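Local atomic coordinates of flagellar hook protein FlgE (Caulobacter crescentus CB15, PDB entry 5AY6), a protein that builds the flagellar hook, the universal joint that probably passes motor torque on to the filament, and is present here as a 32 kDa fragment. Residues A[13-18]-A[292-297]; A[198-203]-A[232-237]. All coordinates share one frame; numbering follows the deposited sequence.

In the fold
Contact 1 joins residues 13-18 and 292-297, 274 residues apart in sequence, and contact 2, formed by 198-203 and 232-237, is nested inside the loop it closes. Their centres lie 21 Å apart, and their nearest atoms remain about 8 Å from each other, so they do not touch. Strand 195-202 links them: its Trp-196 packs against Leu-13, Gln-17 and Gln-292 of contact 1, while Ala-198 and Leu-200 enter contact 2. The first contact follows strands 6-12 and 277-291, parallel neighbours in a mixed four-stranded sheet, at the surface; the second lies buried on an antiparallel five-stranded sheet. Both ends of the fragment thus meet in the part holding the FlaE D2 family region.

Contact 1 of 2, residues A[13-18]-A[292-297]; sequences LRSEQP and QYNSQS
Two loops, one leaving strand 6-12 and the other its parallel neighbour 277-291, run together at the surface, with Leu-13 opposite Ser-297 and Ser-15 opposite Asn-294. The close packing is centred on the backbone of Arg-14 and Ser-15. Ser-297 holds its OG beside its own backbone N and anti to the carbonyl carbon (chi1 -74°), where it accepts Arg-14 N at 2.8 Å in an almost straight bond of 174°. The same hydroxyl meets a water that donates to Gln-17 OE1. One residue on, Ser-15 N donates to Tyr-293 O over 3.1 Å, approaching from above the carbonyl plane. That oxygen receives a CA-H...O contact from Arg-14 CA, while Gln-292 CA makes another to Leu-13 O at 3.2 Å. Ser-15 points CB at the other loop, 3.4 Å from Gln-292 O, with OG alongside Asn-294 CA and CB. Behind these contacts Leu-13 and Gln-292 are buried, and both rest on Trp-196 and Phe-222.

The outer side is polar and exposed. Arg-14 extends with CG anti to its backbone N and lies alongside Asn-294. Its NE reaches Asn-294 OD1 at 3.2 Å, in the guanidinium plane and nearly along the C=O axis; the two planes differ by only 22°. At its far end, Arg-14 NH2 forms a salt bridge with Glu-16 OE1 at 3.1 Å. Glu-16 crosses Asn-294 obliquely, and although OE2 comes within 2.9 Å of Asn-294 ND2, the angle is too poor for a hydrogen bond.

A type I turn from Arg-14 to Gln-17 brings Arg-14 and Glu-16 to the same side of Asn-294. The chemistry implies a junction fastened by backbone N-H groups inside and by a guanidinium outside, whose charge is probably balanced in part by Glu-16.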
loop_
_atom_site.group_PDB
_atom_site.type_symbol
_atom_site.label_atom_id
_atom_site.label_comp_id
_atom_site.label_asym_id
_atom_site.label_seq_id
_atom_site.Cartn_x
_atom_site.Cartn_y
_atom_site.Cartn_z
ATOM N N LEU A 13 -14.088 1.815 -9.168
ATOM C CA LEU A 13 -13.633 2.324 -7.882
ATOM C C LEU A 13 -13.885 3.824 -7.848
ATOM O O LEU A 13 -13.422 4.540 -8.732
ATOM C CB LEU A 13 -12.148 2.028 -7.676
ATOM C CG LEU A 13 -11.699 0.575 -7.830
ATOM C CD1 LEU A 13 -10.183 0.499 -7.913
ATOM C CD2 LEU A 13 -12.206 -0.258 -6.669
ATOM N N ARG A 14 -14.613 4.306 -6.844
ATOM C CA ARG A 14 -14.932 5.729 -6.795
ATOM C C ARG A 14 -13.670 6.570 -6.685
ATOM O O ARG A 14 -12.917 6.439 -5.729
ATOM C CB ARG A 14 -15.867 6.060 -5.633
ATOM C CG ARG A 14 -16.252 7.530 -5.637
ATOM C CD ARG A 14 -17.397 7.860 -4.702
ATOM N NE ARG A 14 -17.728 9.282 -4.787
ATOM C CZ ARG A 14 -18.544 9.919 -3.953
ATOM N NH1 ARG A 14 -19.131 9.263 -2.959
ATOM N NH2 ARG A 14 -18.772 11.218 -4.114
ATOM N N SER A 15 -13.453 7.449 -7.659
ATOM C CA SER A 15 -12.216 8.230 -7.709
ATOM C C SER A 15 -12.072 9.179 -6.518
ATOM O O SER A 15 -10.949 9.495 -6.109
ATOM C CB SER A 15 -12.134 9.021 -9.018
ATOM O OG SER A 15 -13.105 10.050 -9.048
ATOM N N GLU A 16 -13.204 9.625 -5.967
ATOM C CA GLU A 16 -13.197 10.558 -4.840
ATOM C C GLU A 16 -13.163 9.864 -3.480
ATOM O O GLU A 16 -13.236 10.536 -2.450
ATOM C CB GLU A 16 -14.418 11.482 -4.871
ATOM C CG GLU A 16 -14.478 12.465 -6.019
ATOM C CD GLU A 16 -15.697 13.385 -5.927
ATOM O OE1 GLU A 16 -16.602 13.128 -5.096
ATOM O OE2 GLU A 16 -15.780 14.329 -6.744
ATOM N N GLN A 17 -13.084 8.533 -3.477
ATOM C CA GLN A 17 -12.933 7.782 -2.234
ATOM C C GLN A 17 -11.813 8.390 -1.398
ATOM O O GLN A 17 -10.671 8.453 -1.837
ATOM C CB GLN A 17 -12.640 6.305 -2.513
ATOM C CG GLN A 17 -12.134 5.537 -1.299
ATOM C CD GLN A 17 -13.229 5.232 -0.297
ATOM O OE1 GLN A 17 -14.219 4.581 -0.625
ATOM N NE2 GLN A 17 -13.059 5.702 0.934
ATOM N N PRO A 18 -12.151 8.877 -0.199
ATOM C CA PRO A 18 -11.131 9.505 0.641
ATOM C C PRO A 18 -10.189 8.478 1.264
ATOM O O PRO A 18 -10.588 7.350 1.557
ATOM C CB PRO A 18 -11.955 10.231 1.711
ATOM C CG PRO A 18 -13.248 9.504 1.756
ATOM C CD PRO A 18 -13.506 9.012 0.366
ATOM N N GLN A 292 -12.102 3.862 -12.729
ATOM C CA GLN A 292 -11.954 4.746 -11.593
ATOM C C GLN A 292 -12.670 6.082 -11.860
ATOM O O GLN A 292 -12.066 7.157 -11.832
ATOM C CB GLN A 292 -10.462 4.944 -11.288
ATOM C CG GLN A 292 -10.166 5.600 -9.928
ATOM C CD GLN A 292 -9.437 6.932 -10.085
ATOM O OE1 GLN A 292 -9.328 7.476 -11.192
ATOM N NE2 GLN A 292 -8.954 7.469 -8.979
ATOM N N TYR A 293 -13.967 6.003 -12.144
ATOM C CA TYR A 293 -14.792 7.201 -12.362
ATOM C C TYR A 293 -15.337 7.715 -11.040
ATOM O O TYR A 293 -15.374 6.974 -10.061
ATOM C CB TYR A 293 -15.961 6.894 -13.295
ATOM C CG TYR A 293 -15.566 6.191 -14.563
ATOM C CD1 TYR A 293 -14.524 6.666 -15.344
ATOM C CD2 TYR A 293 -16.234 5.051 -14.977
ATOM C CE1 TYR A 293 -14.163 6.027 -16.508
ATOM C CE2 TYR A 293 -15.883 4.404 -16.143
ATOM C CZ TYR A 293 -14.845 4.895 -16.902
ATOM O OH TYR A 293 -14.487 4.249 -18.060
ATOM N N ASN A 294 -15.785 8.968 -11.007
ATOM C CA ASN A 294 -16.405 9.509 -9.794
ATOM C C ASN A 294 -17.851 9.060 -9.686
ATOM O O ASN A 294 -18.781 9.842 -9.888
ATOM C CB ASN A 294 -16.346 11.039 -9.751
ATOM C CG ASN A 294 -16.941 11.606 -8.476
ATOM O OD1 ASN A 294 -16.984 10.933 -7.439
ATOM N ND2 ASN A 294 -17.434 12.838 -8.552
ATOM N N SER A 295 -18.035 7.785 -9.388
ATOM C CA SER A 295 -19.354 7.249 -9.128
ATOM C C SER A 295 -19.194 6.140 -8.107
ATOM O O SER A 295 -18.070 5.786 -7.759
ATOM C CB SER A 295 -20.001 6.742 -10.414
ATOM O OG SER A 295 -19.163 5.799 -11.056
ATOM N N GLN A 296 -20.313 5.613 -7.622
ATOM C CA GLN A 296 -20.316 4.559 -6.613
ATOM C C GLN A 296 -19.284 3.471 -6.908
ATOM O O GLN A 296 -19.158 3.021 -8.047
ATOM C CB GLN A 296 -21.715 3.940 -6.512
ATOM C CG GLN A 296 -21.810 2.707 -5.617
ATOM C CD GLN A 296 -21.618 3.027 -4.145
ATOM O OE1 GLN A 296 -22.252 3.936 -3.605
ATOM N NE2 GLN A 296 -20.735 2.281 -3.490
ATOM N N SER A 297 -18.522 3.085 -5.890
ATOM C CA SER A 297 -17.684 1.897 -5.990
ATOM C C SER A 297 -18.615 0.705 -6.086
ATOM O O SER A 297 -19.446 0.503 -5.204
ATOM C CB SER A 297 -16.751 1.755 -4.781
ATOM O OG SER A 297 -15.681 2.684 -4.829
HETATM O O HOH W 1 -14.783 2.622 -2.305
#

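Contact 2 of 2, residues A[198-203]-A[232-237]; sequences AELRAK and GSLFGT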
loop_
_atom_site.group_PDB
_atom_site.type_symbol
_atom_site.label_atom_id
_atom_site.label_comp_id
_atom_site.label_asym_id
_atom_site.label_seq_id
_atom_site.Cartn_x
_atom_site.Cartn_y
_atom_site.Cartn_z
ATOM N N ALA A 198 -3.240 -2.439 -3.673
ATOM C CA ALA A 198 -4.025 -3.638 -3.946
ATOM C C ALA A 198 -3.366 -4.912 -3.443
ATOM O O ALA A 198 -2.141 -5.015 -3.389
ATOM C CB ALA A 198 -4.292 -3.751 -5.438
ATOM N N GLU A 199 -4.195 -5.876 -3.058
ATOM C CA GLU A 199 -3.725 -7.218 -2.747
ATOM C C GLU A 199 -4.627 -8.245 -3.406
ATOM O O GLU A 199 -5.846 -8.071 -3.470
ATOM C CB GLU A 199 -3.683 -7.463 -1.231
ATOM C CG GLU A 199 -2.794 -6.497 -0.471
ATOM C CD GLU A 199 -2.923 -6.622 1.038
ATOM O OE1 GLU A 199 -3.127 -7.747 1.549
ATOM O OE2 GLU A 199 -2.815 -5.581 1.714
ATOM N N LEU A 200 -4.019 -9.307 -3.914
ATOM C CA LEU A 200 -4.759 -10.495 -4.292
ATOM C C LEU A 200 -4.576 -11.506 -3.169
ATOM O O LEU A 200 -3.481 -11.640 -2.633
ATOM C CB LEU A 200 -4.271 -11.049 -5.629
ATOM C CG LEU A 200 -4.776 -10.292 -6.862
ATOM C CD1 LEU A 200 -4.006 -10.731 -8.098
ATOM C CD2 LEU A 200 -6.266 -10.519 -7.045
ATOM N N ARG A 201 -5.646 -12.196 -2.795
ATOM C CA ARG A 201 -5.576 -13.106 -1.663
ATOM C C ARG A 201 -6.576 -14.244 -1.786
ATOM O O ARG A 201 -7.696 -14.055 -2.258
ATOM C CB ARG A 201 -5.815 -12.345 -0.349
ATOM C CG ARG A 201 -7.181 -11.660 -0.269
ATOM C CD ARG A 201 -7.318 -10.774 0.971
ATOM N NE ARG A 201 -8.678 -10.257 1.118
ATOM C CZ ARG A 201 -9.681 -10.950 1.649
ATOM N NH1 ARG A 201 -9.473 -12.188 2.074
ATOM N NH2 ARG A 201 -10.893 -10.413 1.751
ATOM N N ALA A 202 -6.151 -15.428 -1.363
ATOM C CA ALA A 202 -7.045 -16.562 -1.203
ATOM C C ALA A 202 -7.624 -16.510 0.201
ATOM O O ALA A 202 -7.205 -15.690 1.013
ATOM C CB ALA A 202 -6.307 -17.873 -1.435
ATOM N N LYS A 203 -8.586 -17.379 0.483
ATOM C CA LYS A 203 -9.129 -17.488 1.831
ATOM C C LYS A 203 -8.013 -17.892 2.791
ATOM O O LYS A 203 -7.207 -18.770 2.469
ATOM C CB LYS A 203 -10.278 -18.500 1.865
ATOM C CG LYS A 203 -10.851 -18.767 3.253
ATOM C CD LYS A 203 -12.180 -19.508 3.181
ATOM C CE LYS A 203 -12.748 -19.758 4.574
ATOM N NZ LYS A 203 -14.175 -20.184 4.532
ATOM N N GLY A 232 1.235 -2.189 -11.519
ATOM C CA GLY A 232 2.468 -2.353 -10.767
ATOM C C GLY A 232 2.952 -3.791 -10.784
ATOM O O GLY A 232 2.970 -4.433 -11.832
ATOM N N SER A 233 3.315 -4.310 -9.617
ATOM C CA SER A 233 3.795 -5.683 -9.517
ATOM C C SER A 233 2.714 -6.641 -9.030
ATOM O O SER A 233 3.021 -7.741 -8.575
ATOM C CB SER A 233 4.991 -5.753 -8.577
ATOM O OG SER A 233 4.590 -5.425 -7.261
ATOM N N LEU A 234 1.455 -6.224 -9.123
ATOM C CA LEU A 234 0.351 -7.043 -8.636
ATOM C C LEU A 234 0.322 -8.399 -9.338
ATOM O O LEU A 234 0.050 -9.424 -8.713
ATOM C CB LEU A 234 -0.985 -6.320 -8.824
ATOM C CG LEU A 234 -2.226 -7.044 -8.293
ATOM C CD1 LEU A 234 -2.114 -7.320 -6.794
ATOM C CD2 LEU A 234 -3.481 -6.243 -8.603
ATOM N N PHE A 235 0.596 -8.396 -10.641
ATOM C CA PHE A 235 0.679 -9.637 -11.405
ATOM C C PHE A 235 2.116 -9.898 -11.843
ATOM O O PHE A 235 2.355 -10.548 -12.861
ATOM C CB PHE A 235 -0.236 -9.598 -12.634
ATOM C CG PHE A 235 -1.676 -9.281 -12.319
ATOM C CD1 PHE A 235 -2.537 -10.272 -11.872
ATOM C CD2 PHE A 235 -2.168 -8.000 -12.490
ATOM C CE1 PHE A 235 -3.857 -9.985 -11.590
ATOM C CE2 PHE A 235 -3.490 -7.708 -12.212
ATOM C CZ PHE A 235 -4.333 -8.697 -11.761
ATOM N N GLY A 236 3.071 -9.385 -11.074
ATOM C CA GLY A 236 4.473 -9.507 -11.433
ATOM C C GLY A 236 4.757 -8.838 -12.766
ATOM O O GLY A 236 4.449 -7.663 -12.953
ATOM N N THR A 237 5.344 -9.589 -13.694
ATOM C CA THR A 237 5.610 -9.076 -15.032
ATOM C C THR A 237 4.860 -9.878 -16.086
ATOM O O THR A 237 5.188 -9.813 -17.269
ATOM C CB THR A 237 7.111 -9.115 -15.371
ATOM O OG1 THR A 237 7.584 -10.459 -15.244
ATOM C CG2 THR A 237 7.903 -8.210 -14.431
#
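In Leu-234 a CG anti to the backbone N (chi1 -177°) is carried toward strand 195-202 and chi2 of 59° sets the two methyls, whereas Leu-200 (chi1 -78°) and Phe-235 both turn CG anti to the carbonyl carbon. With these torsions the Leu-200 side chain rises from the strand and crosses both Leu-234 and Phe-235 at about a right angle. The methyls of Leu-234 divide the work: CD1 lies 4.0 Å from Leu-200 CG and is equally near that residue's backbone N, while CD2 reaches back to Ala-198 CB at 4.1 Å. Leu-200 uses its own CD1 to meet Phe-235 CE1 at 3.6 Å, the closest approach of the contact, coming at the ring obliquely. Leu-234 CG also lies over one face of that ring, 4.2 Å above the plane and offset toward the rim, so the loop's two apolar residues pack on each other as well as on the strand.

Ala-198 and Leu-200 alternate with Glu-199 as expected for a beta strand, here the central one of an antiparallel five-stranded sheet. Ala-198 and Leu-200 direct their CB atoms at the loop, and Glu-199 points to the opposite side, where Tyr-145, Met-152, Ser-153 and Gln-214 hydrogen-bond its carboxylate. The 232-237 loop, which follows edge strand 228-230, therefore folds back across the apolar face of its own sheet. Its type I turn from Ser-233 to Gly-236, closed by Gly-236 N to Ser-233 O at 3.0 Å, places Leu-234 and Phe-235 at the two middle positions. Leu-185 and Ile-220, from the strands flanking 195-202, also touch Leu-234, and Ser-216 OG is hydrogen-bonded to Leu-234 O, tying the turn's backbone to the neighbouring strand 214-222.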